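Local coordinates for dihydropyrimidinase (Brevibacillus agri, PDB 3SFW), which probably catalyses the reversible hydrolytic ring opening of dihydropyrimidines at a site that holds two zinc ions, at residues 376-382 / 453-457. Sequence-based numbering, arbitrary orientation.
Sequences FGMFPQK and VKRST
R455 turns CG anti to its carbonyl carbon (chi1 -60°), runs straight through chi2 and bends at chi3 (-61°), which brings its guanidinium edge-on to the backbone O of F376, beside the end of helix 361-376. R455 NH2 donates to F376 O at 2.8 Å, tilted from the carbonyl plane. R455 NH2 also sits at the edge of the F376 ring, 3.7 Å from F376 CD1. On the other branch, R455 NH1 bonds to S148 OG and F122 O, so both terminal nitrogens are engaged. Replaced by an alanine, R455 would be likely to leave the F376 carbonyl without this donor and to open a gap beside M378 CG.

G377 is the first residue past helix 361-376 and closes it in a Schellman motif with positive phi. A CB here would clash with S456 O, which, with the positive phi, probably explains the glycine. G377 O accepts a nearly straight bond from S456 N (2.9 Å), in the carbonyl plane and on a lone pair. R455 CA adds a CA-H...O contact to that oxygen. These bonds help hold the loop after strand 442-443 against the one between helix 361-376 and strand 393-403, in what is, by family, a TIM-barrel amidohydrolase.

Next to these bonds, M378 CG lies 3.7 Å from R455 CD. M378 CG also meets V453 CG1 at 4.1 Å. M378 further packs on strands 49-59 and 86-93. K382 passes V453 with its aliphatic chain, K382 CE to V453 CG2 at 4.2 Å. Its NZ forms salt bridges with D119, D390 and D392.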
# COMPACT_ATOMS: atom_id res chain seq x y z
N PHE A 376 25.72 -14.46 -0.82
CA PHE A 376 26.08 -15.85 -0.50
C PHE A 376 27.52 -16.03 0.01
O PHE A 376 27.99 -17.15 0.19
CB PHE A 376 25.78 -16.76 -1.71
CG PHE A 376 24.29 -16.94 -1.89
CD1 PHE A 376 23.57 -17.70 -0.97
CD2 PHE A 376 23.60 -16.23 -2.88
CE1 PHE A 376 22.17 -17.81 -1.07
CE2 PHE A 376 22.21 -16.39 -3.03
CZ PHE A 376 21.47 -17.10 -2.07
N GLY A 377 28.16 -14.92 0.36
CA GLY A 377 29.43 -15.02 1.16
C GLY A 377 30.62 -15.50 0.34
O GLY A 377 31.51 -16.22 0.84
N MET A 378 30.63 -15.12 -0.94
CA MET A 378 31.69 -15.56 -1.87
C MET A 378 32.44 -14.34 -2.40
O MET A 378 33.22 -14.47 -3.29
CB MET A 378 31.07 -16.29 -3.11
CG MET A 378 30.33 -17.62 -2.73
SD MET A 378 29.10 -18.16 -3.99
CE MET A 378 30.20 -18.80 -5.22
N PHE A 379 32.18 -13.15 -1.84
CA PHE A 379 32.75 -11.91 -2.41
C PHE A 379 33.88 -11.47 -1.45
O PHE A 379 33.70 -11.54 -0.24
CB PHE A 379 31.67 -10.81 -2.45
CG PHE A 379 32.12 -9.57 -3.18
CD1 PHE A 379 32.59 -8.46 -2.48
CD2 PHE A 379 32.10 -9.54 -4.58
CE1 PHE A 379 33.05 -7.31 -3.19
CE2 PHE A 379 32.56 -8.44 -5.26
CZ PHE A 379 33.01 -7.33 -4.56
N PRO A 380 35.00 -10.97 -1.98
CA PRO A 380 35.27 -10.65 -3.37
C PRO A 380 36.07 -11.74 -4.07
O PRO A 380 36.52 -11.51 -5.17
CB PRO A 380 36.17 -9.39 -3.29
CG PRO A 380 36.95 -9.60 -2.01
CD PRO A 380 35.99 -10.35 -1.06
N GLN A 381 36.23 -12.92 -3.46
CA GLN A 381 36.92 -14.03 -4.17
C GLN A 381 36.26 -14.26 -5.56
O GLN A 381 36.95 -14.41 -6.59
CB GLN A 381 36.86 -15.36 -3.37
CG GLN A 381 37.48 -16.53 -4.17
CD GLN A 381 37.30 -17.94 -3.54
OE1 GLN A 381 37.66 -18.94 -4.16
NE2 GLN A 381 36.71 -18.02 -2.36
N LYS A 382 34.94 -14.28 -5.54
CA LYS A 382 34.11 -14.46 -6.76
C LYS A 382 33.26 -13.21 -7.00
O LYS A 382 33.03 -12.39 -6.07
CB LYS A 382 33.14 -15.62 -6.57
CG LYS A 382 33.75 -17.00 -6.17
CD LYS A 382 34.82 -17.40 -7.16
CE LYS A 382 35.08 -18.94 -7.02
NZ LYS A 382 36.19 -19.29 -7.96
N VAL A 453 33.61 -24.20 -2.58
CA VAL A 453 33.82 -22.86 -1.99
C VAL A 453 33.22 -22.78 -0.60
O VAL A 453 32.03 -23.07 -0.43
CB VAL A 453 33.15 -21.78 -2.88
CG1 VAL A 453 33.38 -20.37 -2.26
CG2 VAL A 453 33.76 -21.86 -4.28
N LYS A 454 34.07 -22.56 0.41
CA LYS A 454 33.59 -22.41 1.80
C LYS A 454 33.18 -20.96 1.99
O LYS A 454 33.99 -20.06 1.76
CB LYS A 454 34.71 -22.77 2.83
CG LYS A 454 34.90 -24.28 3.11
CD LYS A 454 35.95 -24.51 4.25
CE LYS A 454 35.73 -25.82 5.09
NZ LYS A 454 35.13 -27.01 4.38
N ARG A 455 31.89 -20.72 2.25
CA ARG A 455 31.37 -19.37 2.19
C ARG A 455 31.34 -18.67 3.52
O ARG A 455 31.30 -19.32 4.58
CB ARG A 455 29.97 -19.43 1.55
CG ARG A 455 30.10 -20.03 0.12
CD ARG A 455 28.74 -20.19 -0.61
NE ARG A 455 27.83 -21.09 0.11
CZ ARG A 455 26.73 -20.69 0.74
NH1 ARG A 455 25.95 -21.60 1.35
NH2 ARG A 455 26.37 -19.38 0.72
N SER A 456 31.48 -17.35 3.48
CA SER A 456 31.53 -16.57 4.69
C SER A 456 30.14 -16.33 5.28
O SER A 456 29.12 -16.50 4.58
CB SER A 456 32.29 -15.25 4.43
OG SER A 456 31.58 -14.48 3.48
N THR A 457 30.09 -16.01 6.56
CA THR A 457 28.81 -15.70 7.22
C THR A 457 28.22 -14.46 6.64
O THR A 457 28.92 -13.66 6.01
CB THR A 457 28.94 -15.56 8.74
OG1 THR A 457 30.00 -14.67 9.04
CG2 THR A 457 29.25 -16.97 9.38
O HOH W 1 34.61 -17.45 1.53